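Local coordinates for protein probable sugar kinase (Clostridium perfringens, PDB 3KZH) that is probably a sugar kinase of the pfkB family, expected to phosphorylate a carbohydrate, and here holds beta-D-glucopyranose in a pocket, at residues F163-V168 / K181-I186; D145-M150 / S174-L179; K241-E246 / T311-K316. All blocks are in the same frame, centred on the assembly; numbering follows the deposited sequence.

Contact 1 of 3, residues F163-V168 / K181-I186; sequences FILDPV and KDFHTI. With BGC (beta-D-glucopyranose), chain C.
Phe183 lays one face of its ring against Leu165, whose CB stands 3.8 Å from the ring centroid, displaced toward the rim in a CH-pi contact. At the edge of the same ring, near its plane, lie the backbone O of Phe163 and N of Ile164, while Phe163 CB approaches Phe183 CD1 obliquely at 3.4 Å. The ring of Phe163 itself has a water at its edge, and this water links Phe163 N to Asp182 O. Leu165 holds CG anti to its backbone N (chi1 -180°); beyond it CD1 reaches Phe183 CZ and CD2 meets Ile186 CG2. On the other face of the sheet Ile164 and Thr185 lie side by side, with their CG2 methyls 4.0 Å apart.

The backbones pair in parallel. Phe163 O accepts two bonds, from His184 N at 3.0 Å and from Thr185 N; two residues on, Leu165 N donates to Thr185 O at 2.9 Å. The polar end of Thr185 is also tied down, its OG1 bonding to His184 ND1 and to Tyr267 OH. Toward the sugar, Asp166 OD1 lies 2.9 Å from O1 of the glucose, and Val168 O accepts from its O2 at 2.8 Å.

Helix 170-174 lies between the two strands in the chain, making a beta-alpha-beta unit of the ribokinase-like core. Strand 139-143 pairs with the far edge of 162-166; helix 147-157 packs on Phe163, Leu165 and Phe183, and helix 255-268 on Ile164 and Asp166.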
loop_
_atom_site.group_PDB
_atom_site.type_symbol
_atom_site.label_atom_id
_atom_site.label_comp_id
_atom_site.label_asym_id
_atom_site.label_seq_id
_atom_site.Cartn_x
_atom_site.Cartn_y
_atom_site.Cartn_z
ATOM N N PHE A 163 -27.440 19.264 -3.511
ATOM C CA PHE A 163 -26.058 19.388 -3.059
ATOM C C PHE A 163 -25.815 19.665 -1.571
ATOM O O PHE A 163 -26.539 20.437 -0.948
ATOM C CB PHE A 163 -25.343 20.428 -3.908
ATOM C CG PHE A 163 -25.039 19.984 -5.293
ATOM C CD1 PHE A 163 -23.883 19.245 -5.559
ATOM C CD2 PHE A 163 -25.882 20.345 -6.360
ATOM C CE1 PHE A 163 -23.550 18.864 -6.886
ATOM C CE2 PHE A 163 -25.568 19.977 -7.685
ATOM C CZ PHE A 163 -24.397 19.232 -7.950
ATOM N N ILE A 164 -24.797 19.003 -1.015
ATOM C CA ILE A 164 -24.413 19.148 0.395
ATOM C C ILE A 164 -22.949 19.626 0.503
ATOM O O ILE A 164 -22.040 18.972 -0.008
ATOM C CB ILE A 164 -24.603 17.805 1.206
ATOM C CG1 ILE A 164 -26.037 17.258 1.050
ATOM C CG2 ILE A 164 -24.283 18.023 2.695
ATOM C CD1 ILE A 164 -26.280 15.894 1.651
ATOM N N LEU A 165 -22.734 20.743 1.202
ATOM C CA LEU A 165 -21.396 21.303 1.387
ATOM C C LEU A 165 -20.718 21.069 2.741
ATOM O O LEU A 165 -21.301 21.327 3.793
ATOM C CB LEU A 165 -21.396 22.821 1.097
ATOM C CG LEU A 165 -20.112 23.673 1.210
ATOM C CD1 LEU A 165 -19.032 23.209 0.240
ATOM C CD2 LEU A 165 -20.410 25.149 1.005
ATOM N N ASP A 166 -19.457 20.636 2.668
ATOM C CA ASP A 166 -18.575 20.434 3.818
ATOM C C ASP A 166 -17.449 21.440 3.468
ATOM O O ASP A 166 -16.581 21.129 2.658
ATOM C CB ASP A 166 -18.035 18.991 3.850
ATOM C CG ASP A 166 -17.238 18.672 5.129
ATOM O OD1 ASP A 166 -16.613 19.585 5.704
ATOM O OD2 ASP A 166 -17.240 17.497 5.568
ATOM N N PRO A 167 -17.452 22.654 4.068
ATOM C CA PRO A 167 -16.432 23.682 3.791
ATOM C C PRO A 167 -14.949 23.413 4.062
ATOM O O PRO A 167 -14.119 24.202 3.619
ATOM C CB PRO A 167 -16.927 24.897 4.590
ATOM C CG PRO A 167 -18.387 24.679 4.692
ATOM C CD PRO A 167 -18.461 23.203 4.988
ATOM N N VAL A 168 -14.620 22.322 4.764
ATOM C CA VAL A 168 -13.230 21.917 5.107
ATOM C C VAL A 168 -12.431 22.884 6.028
ATOM O O VAL A 168 -11.896 22.456 7.058
ATOM C CB VAL A 168 -12.407 21.475 3.828
ATOM C CG1 VAL A 168 -10.994 21.016 4.190
ATOM C CG2 VAL A 168 -13.130 20.335 3.120
ATOM N N LYS A 181 -25.290 29.685 -2.383
ATOM C CA LYS A 181 -26.727 29.850 -2.622
ATOM C C LYS A 181 -27.411 28.690 -3.362
ATOM O O LYS A 181 -28.614 28.483 -3.212
ATOM C CB LYS A 181 -27.001 31.178 -3.354
ATOM C CG LYS A 181 -26.378 31.318 -4.749
ATOM C CD LYS A 181 -26.798 32.623 -5.408
ATOM C CE LYS A 181 -26.198 32.778 -6.802
ATOM N NZ LYS A 181 -26.707 31.766 -7.784
ATOM N N ASP A 182 -26.621 27.915 -4.107
ATOM C CA ASP A 182 -27.139 26.789 -4.883
ATOM C C ASP A 182 -27.188 25.447 -4.160
ATOM O O ASP A 182 -27.726 24.469 -4.682
ATOM C CB ASP A 182 -26.389 26.666 -6.210
ATOM C CG ASP A 182 -26.656 27.838 -7.143
ATOM O OD1 ASP A 182 -27.829 28.281 -7.232
ATOM O OD2 ASP A 182 -25.682 28.307 -7.783
ATOM N N PHE A 183 -26.660 25.428 -2.943
ATOM C CA PHE A 183 -26.645 24.237 -2.110
ATOM C C PHE A 183 -27.946 24.074 -1.337
ATOM O O PHE A 183 -28.582 25.059 -0.942
ATOM C CB PHE A 183 -25.474 24.287 -1.123
ATOM C CG PHE A 183 -24.145 23.960 -1.730
ATOM C CD1 PHE A 183 -23.728 22.628 -1.854
ATOM C CD2 PHE A 183 -23.291 24.975 -2.176
ATOM C CE1 PHE A 183 -22.467 22.295 -2.422
ATOM C CE2 PHE A 183 -22.032 24.667 -2.742
ATOM C CZ PHE A 183 -21.621 23.320 -2.864
ATOM N N HIS A 184 -28.351 22.817 -1.176
ATOM C CA HIS A 184 -29.546 22.437 -0.427
ATOM C C HIS A 184 -29.175 22.414 1.069
ATOM O O HIS A 184 -29.994 22.715 1.931
ATOM C CB HIS A 184 -30.015 21.051 -0.913
ATOM C CG HIS A 184 -31.033 20.379 -0.034
ATOM N ND1 HIS A 184 -30.727 19.888 1.221
ATOM C CD2 HIS A 184 -32.331 20.073 -0.250
ATOM C CE1 HIS A 184 -31.795 19.312 1.735
ATOM N NE2 HIS A 184 -32.782 19.406 0.865
ATOM N N THR A 185 -27.937 22.037 1.358
ATOM C CA THR A 185 -27.464 21.953 2.727
ATOM C C THR A 185 -26.030 22.397 2.818
ATOM O O THR A 185 -25.220 22.094 1.944
ATOM C CB THR A 185 -27.576 20.481 3.275
ATOM O OG1 THR A 185 -28.954 20.113 3.374
ATOM C CG2 THR A 185 -26.921 20.311 4.662
ATOM N N ILE A 186 -25.750 23.206 3.831
ATOM C CA ILE A 186 -24.378 23.611 4.109
ATOM C C ILE A 186 -24.121 23.132 5.546
ATOM O O ILE A 186 -25.037 23.053 6.361
ATOM C CB ILE A 186 -24.104 25.150 3.913
ATOM C CG1 ILE A 186 -25.021 26.019 4.773
ATOM C CG2 ILE A 186 -24.198 25.521 2.430
ATOM C CD1 ILE A 186 -24.455 27.384 5.038
HETATM C C2 BGC C . -14.415 21.316 9.598
HETATM C C3 BGC C . -14.593 20.470 10.896
HETATM C C4 BGC C . -16.114 20.695 11.286
HETATM C C5 BGC C . -17.113 20.249 10.136
HETATM C C6 BGC C . -18.545 20.455 10.423
HETATM C C1 BGC C . -15.365 20.770 8.535
HETATM O O1 BGC C . -15.209 21.421 7.489
HETATM O O2 BGC C . -13.223 21.179 9.188
HETATM O O3 BGC C . -13.812 21.040 11.740
HETATM O O4 BGC C . -16.345 20.030 12.400
HETATM O O5 BGC C . -16.798 20.934 8.947
HETATM O O HOH W 1 -28.520 21.768 -4.892
#

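Contact 2 of 3, residues D145-M150 / S174-L179; sequences DNPEIM and SWVKHL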
loop_
_atom_site.group_PDB
_atom_site.type_symbol
_atom_site.label_atom_id
_atom_site.label_comp_id
_atom_site.label_asym_id
_atom_site.label_seq_id
_atom_site.Cartn_x
_atom_site.Cartn_y
_atom_site.Cartn_z
ATOM N N ASP A 145 -12.772 21.968 -2.316
ATOM C CA ASP A 145 -11.478 21.779 -2.994
ATOM C C ASP A 145 -11.298 22.432 -4.367
ATOM O O ASP A 145 -10.289 23.094 -4.615
ATOM C CB ASP A 145 -11.167 20.286 -3.131
ATOM C CG ASP A 145 -10.196 19.786 -2.079
ATOM O OD1 ASP A 145 -10.326 20.163 -0.892
ATOM O OD2 ASP A 145 -9.301 18.993 -2.445
ATOM N N ASN A 146 -12.270 22.230 -5.251
ATOM C CA ASN A 146 -12.216 22.765 -6.604
ATOM C C ASN A 146 -13.439 23.659 -6.877
ATOM O O ASN A 146 -14.509 23.156 -7.256
ATOM C CB ASN A 146 -12.143 21.595 -7.601
ATOM C CG ASN A 146 -11.525 21.985 -8.939
ATOM O OD1 ASN A 146 -11.878 23.004 -9.541
ATOM N ND2 ASN A 146 -10.638 21.133 -9.440
ATOM N N PRO A 147 -13.293 24.998 -6.694
ATOM C CA PRO A 147 -14.373 25.976 -6.917
ATOM C C PRO A 147 -14.920 26.060 -8.350
ATOM O O PRO A 147 -16.120 26.268 -8.541
ATOM C CB PRO A 147 -13.724 27.296 -6.495
ATOM C CG PRO A 147 -12.761 26.873 -5.444
ATOM C CD PRO A 147 -12.129 25.677 -6.088
ATOM N N GLU A 148 -14.033 25.886 -9.334
ATOM C CA GLU A 148 -14.367 25.938 -10.763
ATOM C C GLU A 148 -15.272 24.772 -11.170
ATOM O O GLU A 148 -16.247 24.962 -11.905
ATOM C CB GLU A 148 -13.080 25.924 -11.603
ATOM C CG GLU A 148 -13.258 26.233 -13.097
ATOM C CD GLU A 148 -12.144 25.662 -13.975
ATOM O OE1 GLU A 148 -12.432 25.318 -15.142
ATOM O OE2 GLU A 148 -10.985 25.552 -13.504
ATOM N N ILE A 149 -14.939 23.574 -10.682
ATOM C CA ILE A 149 -15.718 22.366 -10.959
ATOM C C ILE A 149 -17.023 22.354 -10.166
ATOM O O ILE A 149 -18.039 21.888 -10.677
ATOM C CB ILE A 149 -14.849 21.074 -10.801
ATOM C CG1 ILE A 149 -13.993 20.930 -12.062
ATOM C CG2 ILE A 149 -15.698 19.792 -10.596
ATOM C CD1 ILE A 149 -12.712 20.206 -11.862
HETATM N N MSE A 150 -17.004 22.947 -8.966
HETATM C CA MSE A 150 -18.189 23.059 -8.118
HETATM C C MSE A 150 -19.214 23.898 -8.879
HETATM O O MSE A 150 -20.333 23.438 -9.085
HETATM C CB MSE A 150 -17.859 23.711 -6.758
HETATM C CG MSE A 150 -19.070 23.905 -5.806
HETATM SE SE MSE A 150 -18.735 24.913 -4.177
HETATM C CE MSE A 150 -17.627 23.601 -3.310
ATOM N N SER A 174 -14.023 30.943 1.890
ATOM C CA SER A 174 -14.103 32.276 1.277
ATOM C C SER A 174 -14.107 32.217 -0.248
ATOM O O SER A 174 -14.636 33.111 -0.910
ATOM C CB SER A 174 -12.962 33.178 1.772
ATOM O OG SER A 174 -11.686 32.618 1.511
ATOM N N TRP A 175 -13.562 31.125 -0.781
ATOM C CA TRP A 175 -13.482 30.898 -2.218
ATOM C C TRP A 175 -14.754 30.342 -2.843
ATOM O O TRP A 175 -14.875 30.305 -4.071
ATOM C CB TRP A 175 -12.286 29.990 -2.552
ATOM C CG TRP A 175 -10.980 30.620 -2.182
ATOM C CD1 TRP A 175 -10.278 30.420 -1.027
ATOM C CD2 TRP A 175 -10.291 31.654 -2.897
ATOM N NE1 TRP A 175 -9.210 31.283 -0.957
ATOM C CE2 TRP A 175 -9.194 32.058 -2.086
ATOM C CE3 TRP A 175 -10.504 32.303 -4.135
ATOM C CZ2 TRP A 175 -8.296 33.075 -2.481
ATOM C CZ3 TRP A 175 -9.606 33.322 -4.532
ATOM C CH2 TRP A 175 -8.520 33.700 -3.695
ATOM N N VAL A 176 -15.684 29.887 -2.001
ATOM C CA VAL A 176 -16.956 29.322 -2.468
ATOM C C VAL A 176 -18.158 30.064 -1.885
ATOM O O VAL A 176 -19.296 29.608 -2.007
ATOM C CB VAL A 176 -17.064 27.778 -2.172
ATOM C CG1 VAL A 176 -15.989 27.013 -2.926
ATOM C CG2 VAL A 176 -16.972 27.480 -0.674
ATOM N N LYS A 177 -17.891 31.231 -1.292
ATOM C CA LYS A 177 -18.906 32.087 -0.665
ATOM C C LYS A 177 -19.968 32.591 -1.647
ATOM O O LYS A 177 -21.140 32.709 -1.288
ATOM C CB LYS A 177 -18.230 33.265 0.047
ATOM C CG LYS A 177 -19.170 34.117 0.881
ATOM C CD LYS A 177 -18.556 35.447 1.262
ATOM C CE LYS A 177 -19.642 36.438 1.653
ATOM N NZ LYS A 177 -19.070 37.751 2.053
ATOM N N HIS A 178 -19.554 32.848 -2.887
ATOM C CA HIS A 178 -20.451 33.330 -3.945
ATOM C C HIS A 178 -21.287 32.198 -4.562
ATOM O O HIS A 178 -22.270 32.446 -5.271
ATOM C CB HIS A 178 -19.643 34.060 -5.043
ATOM C CG HIS A 178 -18.632 33.197 -5.739
ATOM N ND1 HIS A 178 -17.569 32.616 -5.082
ATOM C CD2 HIS A 178 -18.548 32.789 -7.027
ATOM C CE1 HIS A 178 -16.875 31.882 -5.936
ATOM N NE2 HIS A 178 -17.449 31.969 -7.121
ATOM N N LEU A 179 -20.881 30.960 -4.270
ATOM C CA LEU A 179 -21.532 29.761 -4.792
ATOM C C LEU A 179 -22.468 29.028 -3.839
ATOM O O LEU A 179 -23.265 28.201 -4.296
ATOM C CB LEU A 179 -20.476 28.766 -5.302
ATOM C CG LEU A 179 -19.603 29.133 -6.502
ATOM C CD1 LEU A 179 -18.507 28.097 -6.694
ATOM C CD2 LEU A 179 -20.451 29.297 -7.757
#
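Pro147 and Val176 bring the two backbones closest, their CA atoms 6.1 Å apart, where the first turn of helix 147-157 meets an irregular loop without any hydrogen bond between them. Met150, present as selenomethionine, meets both Val176 and Leu179. Its SE lies 3.7 Å from Val176 CG1, CE touches the same methyl, and the side chains of Met150 and Val176 cross at about a right angle. The chain leaves the helix with CG anti to the backbone N (chi1 178°) and bends at chi3 (-69°), which turns CE to Val176. Leu179 comes from farther along the loop: its CD1 sits 4.1 Å from Met150 SE and 3.5 Å from the carbonyl O of Pro147.

Pro147 also touches the loop through its ring, with CG 4.1 Å from Val176 CG1 and near Trp175 CB. The indole of Trp175 leads off from the helix, and its NE1 bonds to Glu171. As part of the alpha/beta core of the pfkB fold, this packing sets the start of one helix against the connection that follows helix 170-174 and leads to strand 185-186. The helix start is capped by Asn146 in the N-cap position, whose OD1 accepts a weak bond from Ile149 N at 3.3 Å. Just before it, Asp145 OD1 forms a salt bridge with Lys172. Leu179 also touches Glu151 and Leu154 of helix 147-157, while Val176 reaches Ser144 in the loop before it.

Contact 3 of 3, residues K241-E246 / T311-K316; sequences KIKATE and TWEEEK
Glu313, Lys241 and Glu315 bury the most surface here, all on one face of an antiparallel pair of strands whose axes run 4.7 Å apart at 171°. Glu313 lies beside Lys243, both side chains pointing the same way, with Lys243 CD running past its OE1. Lys243 NZ stays 4.0 Å from Glu313 OE1, beyond a salt bridge, so the attraction is probably modest. The other carboxylate oxygen, OE2, packs on Thr245 CG2 at 3.6 Å; these two side chains cross at about a right angle.

Lys241 and Glu315 repeat the side-by-side arrangement, Lys241 NZ again lying outside salt-bridge range of Glu315 OE1, at 4.1 Å. Tyr317 OH bonds to Glu315 OE1. A water lies 2.8 Å from Glu315 OE2 and also approaches Lys241 O.

Both residue pairs are hydrogen-bonded pairs of the sheet. Lys243 and Glu313 bond in both directions, the Glu313 N to Lys243 O bond being almost straight at its hydrogen (177°); Lys241 and Glu315 also bond in both directions, less straight. Beyond the strand end Thr245 N donates to Thr311 O at 3.2 Å, and a second water joins Thr245 O to Thr311 N.

The opposite face is more apolar, though it also carries Glu314, whose CG lies beside Ile242 CG1: Ile242 CG2 and Ala244 CB approach Trp312 CE3 and CZ3 obliquely, the latter pair at 3.6 Å. Helix 273-288 covers this face, with Met281 on Ile242, Thr282 on Trp312 and a cation-pi contact from Lys278 to the indole. This is an antiparallel strand pair at a sheet margin: strand 312-317 is the outermost strand, within this chain, of the central sheet of the ribokinase-like fold.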
loop_
_atom_site.group_PDB
_atom_site.type_symbol
_atom_site.label_atom_id
_atom_site.label_comp_id
_atom_site.label_asym_id
_atom_site.label_seq_id
_atom_site.Cartn_x
_atom_site.Cartn_y
_atom_site.Cartn_z
ATOM N N LYS A 241 -30.838 23.929 18.943
ATOM C CA LYS A 241 -29.458 23.600 19.260
ATOM C C LYS A 241 -29.472 22.381 20.163
ATOM O O LYS A 241 -30.190 22.350 21.164
ATOM C CB LYS A 241 -28.770 24.772 19.973
ATOM C CG LYS A 241 -27.289 24.556 20.293
ATOM C CD LYS A 241 -26.859 25.276 21.567
ATOM C CE LYS A 241 -26.701 26.773 21.350
ATOM N NZ LYS A 241 -26.242 27.449 22.600
ATOM N N ILE A 242 -28.706 21.361 19.783
ATOM C CA ILE A 242 -28.622 20.112 20.546
ATOM C C ILE A 242 -27.162 19.819 20.865
ATOM O O ILE A 242 -26.277 19.986 20.021
ATOM C CB ILE A 242 -29.292 18.899 19.794
ATOM C CG1 ILE A 242 -30.790 19.157 19.571
ATOM C CG2 ILE A 242 -29.183 17.630 20.620
ATOM C CD1 ILE A 242 -31.473 18.210 18.599
ATOM N N LYS A 243 -26.930 19.365 22.089
ATOM C CA LYS A 243 -25.596 19.041 22.569
ATOM C C LYS A 243 -25.671 17.735 23.337
ATOM O O LYS A 243 -26.714 17.397 23.895
ATOM C CB LYS A 243 -25.110 20.175 23.485
ATOM C CG LYS A 243 -23.770 19.986 24.169
ATOM C CD LYS A 243 -23.627 20.991 25.283
ATOM C CE LYS A 243 -22.510 20.610 26.232
ATOM N NZ LYS A 243 -22.352 21.630 27.310
ATOM N N ALA A 244 -24.580 16.977 23.308
ATOM C CA ALA A 244 -24.496 15.726 24.040
ATOM C C ALA A 244 -23.621 15.944 25.263
ATOM O O ALA A 244 -22.645 16.696 25.217
ATOM C CB ALA A 244 -23.914 14.629 23.168
ATOM N N THR A 245 -24.007 15.322 26.372
ATOM C CA THR A 245 -23.230 15.403 27.607
ATOM C C THR A 245 -22.266 14.200 27.572
ATOM O O THR A 245 -22.401 13.324 26.706
ATOM C CB THR A 245 -24.150 15.347 28.875
ATOM O OG1 THR A 245 -24.817 14.081 28.949
ATOM C CG2 THR A 245 -25.202 16.444 28.832
ATOM N N GLU A 246 -21.269 14.195 28.457
ATOM C CA GLU A 246 -20.285 13.098 28.575
ATOM C C GLU A 246 -19.403 12.758 27.353
ATOM O O GLU A 246 -18.973 11.608 27.195
ATOM C CB GLU A 246 -20.972 11.809 29.102
ATOM C CG GLU A 246 -21.538 11.894 30.518
ATOM C CD GLU A 246 -20.469 12.152 31.563
ATOM O OE1 GLU A 246 -19.546 11.312 31.691
ATOM O OE2 GLU A 246 -20.541 13.202 32.240
ATOM N N THR A 311 -27.446 11.207 26.923
ATOM C CA THR A 311 -28.275 12.222 27.570
ATOM C C THR A 311 -28.027 13.517 26.791
ATOM O O THR A 311 -26.875 13.951 26.646
ATOM C CB THR A 311 -27.912 12.386 29.072
ATOM O OG1 THR A 311 -28.242 11.177 29.767
ATOM C CG2 THR A 311 -28.684 13.554 29.712
ATOM N N TRP A 312 -29.112 14.120 26.302
ATOM C CA TRP A 312 -29.040 15.338 25.500
ATOM C C TRP A 312 -29.524 16.628 26.160
ATOM O O TRP A 312 -30.400 16.617 27.021
ATOM C CB TRP A 312 -29.834 15.166 24.183
ATOM C CG TRP A 312 -29.534 13.915 23.366
ATOM C CD1 TRP A 312 -30.190 12.720 23.434
ATOM C CD2 TRP A 312 -28.512 13.753 22.371
ATOM N NE1 TRP A 312 -29.641 11.818 22.553
ATOM C CE2 TRP A 312 -28.610 12.421 21.883
ATOM C CE3 TRP A 312 -27.518 14.598 21.836
ATOM C CZ2 TRP A 312 -27.743 11.909 20.889
ATOM C CZ3 TRP A 312 -26.646 14.087 20.839
ATOM C CH2 TRP A 312 -26.772 12.755 20.383
ATOM N N GLU A 313 -28.918 17.739 25.743
ATOM C CA GLU A 313 -29.306 19.079 26.177
ATOM C C GLU A 313 -29.915 19.618 24.891
ATOM O O GLU A 313 -29.225 19.722 23.874
ATOM C CB GLU A 313 -28.100 19.920 26.596
ATOM C CG GLU A 313 -27.651 19.698 28.033
ATOM C CD GLU A 313 -26.434 20.521 28.410
ATOM O OE1 GLU A 313 -26.330 21.691 27.978
ATOM O OE2 GLU A 313 -25.576 19.992 29.146
ATOM N N GLU A 314 -31.234 19.825 24.912
ATOM C CA GLU A 314 -31.986 20.304 23.749
ATOM C C GLU A 314 -32.628 21.658 23.993
ATOM O O GLU A 314 -33.106 21.935 25.085
ATOM C CB GLU A 314 -33.074 19.288 23.353
ATOM C CG GLU A 314 -32.567 17.897 23.013
ATOM C CD GLU A 314 -33.678 16.937 22.657
ATOM O OE1 GLU A 314 -34.379 17.178 21.656
ATOM O OE2 GLU A 314 -33.836 15.918 23.358
ATOM N N GLU A 315 -32.614 22.498 22.960
ATOM C CA GLU A 315 -33.176 23.853 22.986
ATOM C C GLU A 315 -33.896 24.070 21.656
ATOM O O GLU A 315 -33.376 23.680 20.612
ATOM C CB GLU A 315 -32.051 24.900 23.128
ATOM C CG GLU A 315 -31.334 24.923 24.490
ATOM C CD GLU A 315 -30.055 25.764 24.515
ATOM O OE1 GLU A 315 -30.032 26.893 23.981
ATOM O OE2 GLU A 315 -29.065 25.300 25.115
ATOM N N LYS A 316 -35.104 24.641 21.699
ATOM C CA LYS A 316 -35.891 24.912 20.486
ATOM C C LYS A 316 -36.284 26.386 20.419
ATOM O O LYS A 316 -36.846 26.912 21.367
ATOM C CB LYS A 316 -37.188 24.076 20.432
ATOM C CG LYS A 316 -37.057 22.545 20.380
ATOM C CD LYS A 316 -38.333 21.861 19.838
ATOM C CE LYS A 316 -39.615 22.200 20.627
ATOM N NZ LYS A 316 -39.611 21.763 22.061
HETATM O O HOH W 2 -28.550 22.792 23.898
HETATM O O HOH W 3 -24.494 11.294 27.577
#

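Contacts 1 and 3 belong to the same ten-stranded sheet, but their centres are 24 Å apart. Contact 1 is a buried parallel pairing in its interior, rich in aromatic and aliphatic packing and running on into the sugar pocket; contact 3 is an antiparallel pairing at its margin, with lysine-glutamate pairs on one face and mainly apolar packing, plus Glu314, on the other. Contact 2, also largely buried, is joined by van der Waals packing alone. It adjoins contact 1 directly: Met150 SE lies 3.5 Å from Phe183 CZ, so one selenomethionine serves both. Their segments alternate along the chain, whereas contact 3 closes later, bringing residues 311-316 back to strand 239-244.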